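Local coordinates for 3-Hydroxyacyl-CoA dehydrogenase (Ralstonia eutropha H16, PDB 4PZC), which catalyses the NAD-dependent interconversion of (S)-3-hydroxyacyl-CoA, including 3-hydroxybutyryl-CoA, and the corresponding 3-oxoacyl-CoA, at residues 145-156 against 176-187. Residues are numbered along the deposited sequence; the frame is centred on the assembly and turned at random.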
ATOM      1  N   VAL A 145      10.868  14.550  -9.692  1.00 71.06           N
ATOM      2  CA  VAL A 145      10.913  15.519  -8.599  1.00 68.94           C
ATOM      3  C   VAL A 145      10.076  16.765  -8.788  1.00 69.05           C
ATOM      4  O   VAL A 145       9.771  17.424  -7.809  1.00 59.80           O
ATOM      5  CB  VAL A 145      12.345  15.997  -8.293  1.00 73.13           C
ATOM      6  CG1 VAL A 145      12.394  16.654  -6.914  1.00 72.06           C
ATOM      7  CG2 VAL A 145      13.345  14.852  -8.387  1.00 74.50           C
ATOM      8  N   PRO A 146       9.757  17.133 -10.043  1.00 80.09           N
ATOM      9  CA  PRO A 146       8.866  18.293 -10.219  1.00 78.21           C
ATOM     10  C   PRO A 146       7.395  17.994  -9.923  1.00 74.71           C
ATOM     11  O   PRO A 146       6.753  18.745  -9.196  1.00 84.80           O
ATOM     12  CB  PRO A 146       9.067  18.680 -11.690  1.00 79.07           C
ATOM     13  CG  PRO A 146      10.398  18.115 -12.058  1.00 79.55           C
ATOM     14  CD  PRO A 146      10.513  16.840 -11.278  1.00 80.30           C
ATOM     15  N   VAL A 147       6.860  16.913 -10.465  1.00 68.73           N
ATOM     16  CA  VAL A 147       5.424  16.662 -10.328  1.00 72.53           C
ATOM     17  C   VAL A 147       5.072  16.101  -8.949  1.00 72.05           C
ATOM     18  O   VAL A 147       4.045  16.459  -8.385  1.00 73.11           O
ATOM     19  CB  VAL A 147       4.858  15.750 -11.452  1.00 73.11           C
ATOM     20  CG1 VAL A 147       5.220  16.307 -12.822  1.00 76.90           C
ATOM     21  CG2 VAL A 147       5.343  14.313 -11.320  1.00 69.96           C
ATOM     22  N   MET A 148       5.925  15.234  -8.412  1.00 72.28           N
ATOM     23  CA  MET A 148       5.728  14.677  -7.064  1.00 73.07           C
ATOM     24  C   MET A 148       5.669  15.784  -6.021  1.00 68.33           C
ATOM     25  O   MET A 148       6.622  16.531  -5.846  1.00 73.80           O
ATOM     26  CB  MET A 148       6.867  13.718  -6.691  1.00 72.01           C
ATOM     27  CG  MET A 148       6.977  12.517  -7.602  1.00 70.17           C
ATOM     28  SD  MET A 148       5.444  11.577  -7.681  1.00 65.20           S
ATOM     29  CE  MET A 148       5.728  10.400  -6.354  1.00 68.44           C
ATOM     30  N   ALA A 149       4.557  15.864  -5.309  1.00 65.99           N
ATOM     31  CA  ALA A 149       4.311  16.994  -4.438  1.00 65.95           C
ATOM     32  C   ALA A 149       4.632  16.678  -2.988  1.00 64.28           C
ATOM     33  O   ALA A 149       3.850  17.031  -2.105  1.00 61.34           O
ATOM     34  CB  ALA A 149       2.862  17.455  -4.570  1.00 64.86           C
ATOM     35  N   LEU A 150       5.777  16.052  -2.721  1.00 64.87           N
ATOM     36  CA  LEU A 150       6.207  15.881  -1.327  1.00 66.80           C
ATOM     37  C   LEU A 150       7.678  15.586  -1.090  1.00 67.44           C
ATOM     38  O   LEU A 150       8.418  15.108  -1.972  1.00 75.73           O
ATOM     39  CB  LEU A 150       5.382  14.804  -0.634  1.00 70.34           C
ATOM     40  CG  LEU A 150       5.688  13.316  -0.897  1.00 73.27           C
ATOM     41  CD1 LEU A 150       6.285  13.043  -2.287  1.00 69.79           C
ATOM     42  CD2 LEU A 150       6.537  12.741   0.239  1.00 70.19           C
ATOM     43  N   VAL A 151       8.079  15.883   0.136  1.00 62.87           N
ATOM     44  CA  VAL A 151       9.431  15.667   0.595  1.00 61.77           C
ATOM     45  C   VAL A 151       9.399  15.207   2.042  1.00 58.84           C
ATOM     46  O   VAL A 151       8.565  15.687   2.855  1.00 49.68           O
ATOM     47  CB  VAL A 151      10.235  16.965   0.582  1.00 63.98           C
ATOM     48  CG1 VAL A 151      11.723  16.659   0.655  1.00 63.29           C
ATOM     49  CG2 VAL A 151       9.907  17.766  -0.657  1.00 67.71           C
ATOM     50  N   GLU A 152      10.313  14.298   2.367  1.00 50.06           N
ATOM     51  CA  GLU A 152      10.497  13.942   3.735  1.00 53.29           C
ATOM     52  C   GLU A 152      11.549  14.893   4.243  1.00 53.07           C
ATOM     53  O   GLU A 152      12.592  15.048   3.625  1.00 53.04           O
ATOM     54  CB  GLU A 152      10.926  12.485   3.893  1.00 58.44           C
ATOM     55  CG  GLU A 152       9.956  11.498   3.260  1.00 59.06           C
ATOM     56  CD  GLU A 152      10.276  10.043   3.573  1.00 60.87           C
ATOM     57  OE1 GLU A 152      11.313   9.498   3.115  1.00 57.67           O
ATOM     58  OE2 GLU A 152       9.452   9.427   4.270  1.00 70.36           O
ATOM     59  N   LEU A 153      11.244  15.556   5.355  1.00 54.28           N
ATOM     60  CA  LEU A 153      12.163  16.469   6.007  1.00 53.11           C
ATOM     61  C   LEU A 153      12.653  15.707   7.180  1.00 47.65           C
ATOM     62  O   LEU A 153      11.870  15.319   8.027  1.00 48.35           O
ATOM     63  CB  LEU A 153      11.440  17.718   6.484  1.00 59.60           C
ATOM     64  CG  LEU A 153      10.752  18.551   5.399  1.00 68.17           C
ATOM     65  CD1 LEU A 153      10.045  19.751   6.035  1.00 71.50           C
ATOM     66  CD2 LEU A 153      11.753  18.993   4.330  1.00 67.49           C
ATOM     67  N   ILE A 154      13.945  15.447   7.218  1.00 44.20           N
ATOM     68  CA  ILE A 154      14.457  14.523   8.186  1.00 42.61           C
ATOM     69  C   ILE A 154      15.442  15.215   9.112  1.00 43.00           C
ATOM     70  O   ILE A 154      16.503  15.703   8.699  1.00 42.17           O
ATOM     71  CB  ILE A 154      15.114  13.326   7.542  1.00 42.71           C
ATOM     72  CG1 ILE A 154      14.203  12.743   6.461  1.00 45.57           C
ATOM     73  CG2 ILE A 154      15.423  12.304   8.621  1.00 43.57           C
ATOM     74  CD1 ILE A 154      14.710  12.886   5.033  1.00 47.71           C
ATOM     75  N   ARG A 155      15.067  15.267  10.376  1.00 41.35           N
ATOM     76  CA  ARG A 155      15.855  15.978  11.324  1.00 42.24           C
ATOM     77  C   ARG A 155      16.864  15.019  11.822  1.00 41.56           C
ATOM     78  O   ARG A 155      16.529  13.934  12.298  1.00 40.95           O
ATOM     79  CB  ARG A 155      14.989  16.487  12.460  1.00 44.65           C
ATOM     80  CG  ARG A 155      14.161  17.659  12.013  1.00 47.59           C
ATOM     81  CD  ARG A 155      13.302  18.259  13.112  1.00 53.25           C
ATOM     82  NE  ARG A 155      14.076  18.926  14.164  1.00 55.91           N
ATOM     83  CZ  ARG A 155      13.629  19.961  14.873  1.00 61.89           C
ATOM     84  NH1 ARG A 155      12.427  20.490  14.623  1.00 64.29           N
ATOM     85  NH2 ARG A 155      14.394  20.493  15.820  1.00 62.85           N
ATOM     86  N   GLY A 156      18.116  15.407  11.693  1.00 41.97           N
ATOM     87  CA  GLY A 156      19.140  14.817  12.512  1.00 42.78           C
ATOM     88  C   GLY A 156      18.781  15.139  13.954  1.00 44.15           C
ATOM     89  O   GLY A 156      18.003  16.048  14.256  1.00 43.71           O
ATOM     90  N   LYS A 176       5.549  21.433  -2.654  1.00 65.31           N
ATOM     91  CA  LYS A 176       5.608  20.068  -2.127  1.00 69.08           C
ATOM     92  C   LYS A 176       5.008  20.050  -0.725  1.00 71.29           C
ATOM     93  O   LYS A 176       5.098  21.038   0.006  1.00 64.75           O
ATOM     94  CB  LYS A 176       7.058  19.555  -1.990  1.00 68.05           C
ATOM     95  CG  LYS A 176       8.015  19.797  -3.142  1.00 66.79           C
ATOM     96  CD  LYS A 176       7.479  19.182  -4.410  1.00 73.34           C
ATOM     97  CE  LYS A 176       8.577  18.893  -5.418  1.00 73.85           C
ATOM     98  NZ  LYS A 176       8.000  18.828  -6.792  1.00 75.49           N
ATOM     99  N   TYR A 177       4.448  18.911  -0.327  1.00 77.50           N
ATOM    100  CA  TYR A 177       4.110  18.714   1.076  1.00 78.41           C
ATOM    101  C   TYR A 177       5.306  18.212   1.897  1.00 67.36           C
ATOM    102  O   TYR A 177       5.859  17.153   1.619  1.00 60.48           O
ATOM    103  CB  TYR A 177       2.894  17.799   1.263  1.00 87.99           C
ATOM    104  CG  TYR A 177       1.889  18.500   2.129  1.00107.83           C
ATOM    105  CD1 TYR A 177       2.196  18.812   3.452  1.00117.26           C
ATOM    106  CD2 TYR A 177       0.671  18.941   1.610  1.00121.77           C
ATOM    107  CE1 TYR A 177       1.305  19.507   4.250  1.00127.45           C
ATOM    108  CE2 TYR A 177      -0.233  19.630   2.404  1.00130.30           C
ATOM    109  CZ  TYR A 177       0.090  19.910   3.723  1.00132.52           C
ATOM    110  OH  TYR A 177      -0.798  20.596   4.519  1.00141.16           O
ATOM    111  N   PRO A 178       5.712  18.985   2.911  1.00 62.25           N
ATOM    112  CA  PRO A 178       6.742  18.541   3.829  1.00 63.01           C
ATOM    113  C   PRO A 178       6.254  17.425   4.709  1.00 61.93           C
ATOM    114  O   PRO A 178       5.085  17.400   5.066  1.00 65.22           O
ATOM    115  CB  PRO A 178       6.944  19.759   4.723  1.00 63.17           C
ATOM    116  CG  PRO A 178       5.604  20.400   4.743  1.00 63.59           C
ATOM    117  CD  PRO A 178       5.190  20.301   3.309  1.00 63.50           C
ATOM    118  N   ILE A 179       7.155  16.532   5.072  1.00 60.69           N
ATOM    119  CA  ILE A 179       6.859  15.481   6.021  1.00 63.64           C
ATOM    120  C   ILE A 179       8.014  15.416   7.000  1.00 63.15           C
ATOM    121  O   ILE A 179       9.112  14.990   6.639  1.00 65.28           O
ATOM    122  CB  ILE A 179       6.738  14.129   5.305  1.00 71.09           C
ATOM    123  CG1 ILE A 179       5.545  14.132   4.348  1.00 75.46           C
ATOM    124  CG2 ILE A 179       6.626  12.987   6.305  1.00 70.51           C
ATOM    125  CD1 ILE A 179       4.215  14.327   5.038  1.00 79.53           C
ATOM    126  N   THR A 180       7.783  15.852   8.232  1.00 60.58           N
ATOM    127  CA  THR A 180       8.847  15.893   9.227  1.00 56.92           C
ATOM    128  C   THR A 180       8.993  14.544   9.922  1.00 53.39           C
ATOM    129  O   THR A 180       8.009  13.869  10.255  1.00 52.83           O
ATOM    130  CB  THR A 180       8.640  17.056  10.195  1.00 61.43           C
ATOM    131  OG1 THR A 180       8.746  18.266   9.440  1.00 68.79           O
ATOM    132  CG2 THR A 180       9.688  17.077  11.284  1.00 60.90           C
ATOM    133  N   VAL A 181      10.248  14.145  10.096  1.00 48.35           N
ATOM    134  CA  VAL A 181      10.583  12.783  10.446  1.00 44.76           C
ATOM    135  C   VAL A 181      11.836  12.839  11.272  1.00 44.14           C
ATOM    136  O   VAL A 181      12.812  13.429  10.839  1.00 42.98           O
ATOM    137  CB  VAL A 181      10.914  11.972   9.183  1.00 44.31           C
ATOM    138  CG1 VAL A 181      11.404  10.574   9.522  1.00 44.99           C
ATOM    139  CG2 VAL A 181       9.706  11.899   8.272  1.00 46.93           C
ATOM    140  N   LYS A 182      11.814  12.245  12.461  1.00 42.03           N
ATOM    141  CA  LYS A 182      13.049  12.070  13.181  1.00 42.60           C
ATOM    142  C   LYS A 182      13.862  11.056  12.393  1.00 40.07           C
ATOM    143  O   LYS A 182      13.373  10.008  12.069  1.00 37.66           O
ATOM    144  CB  LYS A 182      12.822  11.542  14.590  1.00 44.58           C
ATOM    145  CG  LYS A 182      12.025  12.451  15.494  1.00 48.84           C
ATOM    146  CD  LYS A 182      12.213  11.986  16.934  1.00 55.30           C
ATOM    147  CE  LYS A 182      11.456  12.856  17.938  1.00 63.59           C
ATOM    148  NZ  LYS A 182      10.004  12.516  18.094  1.00 67.37           N
ATOM    149  N   ASN A 183      15.106  11.378  12.097  1.00 40.80           N
ATOM    150  CA  ASN A 183      16.024  10.433  11.509  1.00 43.57           C
ATOM    151  C   ASN A 183      15.911   9.018  12.093  1.00 49.11           C
ATOM    152  O   ASN A 183      16.052   8.818  13.321  1.00 48.83           O
ATOM    153  CB  ASN A 183      17.456  10.921  11.679  1.00 41.96           C
ATOM    154  CG  ASN A 183      18.426  10.117  10.862  1.00 43.10           C
ATOM    155  OD1 ASN A 183      18.268   9.997   9.640  1.00 39.74           O
ATOM    156  ND2 ASN A 183      19.428   9.527  11.531  1.00 46.11           N
ATOM    157  N   SER A 184      15.679   8.058  11.182  1.00 48.15           N
ATOM    158  CA  SER A 184      15.483   6.641  11.498  1.00 44.40           C
ATOM    159  C   SER A 184      15.527   5.839  10.191  1.00 46.36           C
ATOM    160  O   SER A 184      15.119   6.327   9.121  1.00 43.69           O
ATOM    161  CB  SER A 184      14.131   6.417  12.192  1.00 44.60           C
ATOM    162  OG  SER A 184      13.761   5.043  12.324  1.00 43.46           O
ATOM    163  N   PRO A 185      16.000   4.589  10.266  1.00 41.64           N
ATOM    164  CA  PRO A 185      16.115   3.847   9.050  1.00 41.51           C
ATOM    165  C   PRO A 185      14.814   3.889   8.202  1.00 44.61           C
ATOM    166  O   PRO A 185      13.723   3.696   8.744  1.00 39.34           O
ATOM    167  CB  PRO A 185      16.427   2.456   9.573  1.00 40.74           C
ATOM    168  CG  PRO A 185      17.207   2.720  10.811  1.00 38.28           C
ATOM    169  CD  PRO A 185      16.393   3.778  11.428  1.00 38.32           C
ATOM    170  N   GLY A 186      14.944   4.189   6.896  1.00 43.74           N
ATOM    171  CA  GLY A 186      13.797   4.326   6.002  1.00 41.54           C
ATOM    172  C   GLY A 186      12.820   5.463   6.315  1.00 40.62           C
ATOM    173  O   GLY A 186      11.788   5.623   5.668  1.00 37.25           O
ATOM    174  N   PHE A 187      13.122   6.270   7.304  1.00 41.54           N
ATOM    175  CA  PHE A 187      12.276   7.417   7.561  1.00 45.97           C
ATOM    176  C   PHE A 187      10.829   6.950   7.619  1.00 44.70           C
ATOM    177  O   PHE A 187      10.523   6.033   8.366  1.00 45.18           O
ATOM    178  CB  PHE A 187      12.547   8.499   6.513  1.00 47.73           C
ATOM    179  CG  PHE A 187      14.018   8.714   6.267  1.00 53.37           C
ATOM    180  CD1 PHE A 187      14.925   8.665   7.328  1.00 52.32           C
ATOM    181  CD2 PHE A 187      14.507   8.925   4.976  1.00 56.43           C
ATOM    182  CE1 PHE A 187      16.278   8.821   7.108  1.00 54.93           C
ATOM    183  CE2 PHE A 187      15.867   9.080   4.751  1.00 54.69           C
ATOM    184  CZ  PHE A 187      16.750   9.028   5.813  1.00 55.87           C
TER
HETATM  185  O   HOH W   1      11.615   6.710   3.360  1.00 48.02           O
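Lys176 extends to the backbone of residues 145-149, just before strand 150-155, where its NZ donates to Met148 O (2.8 Å); Val145 O also lies nearby, at a distance too short to be taken at face value. A bend at chi2 (-58°) turns the chain toward these residues, while CB and CG pass across Val151 CG2. From there strands 150-155 and 177-182 run parallel, closing a beta-alpha-beta unit through helix 161-173 at one margin of the Rossmann-type domain. The backbone hydrogen bonds Arg155 N to Val181 O and Asn183 N to Arg155 O (both 2.9 Å) bind the far end of the pair, whereas those from Ile179 N to Val151 O and from Val181 N to Leu153 O are weak. On the side facing helix 161-173, Leu153 lies alongside Pro178, CD1 meeting CB at 3.4 Å. Across the sheet, Ile154 sets CG1 over the centre of the Phe187 ring in a CH-pi contact (4.1 Å to the centroid), while CG2 meets Asn183 CA at 3.5 Å. Glu152 OE1 comes to the edge of the same ring, in its plane, and a water bridges it to Gly186 O; OE2 accepts from Val188 N and Val189 N. Since Glu152 also neighbours His140, predicted to be important for catalysis, these bonds probably help fix its carboxylate beside the active site.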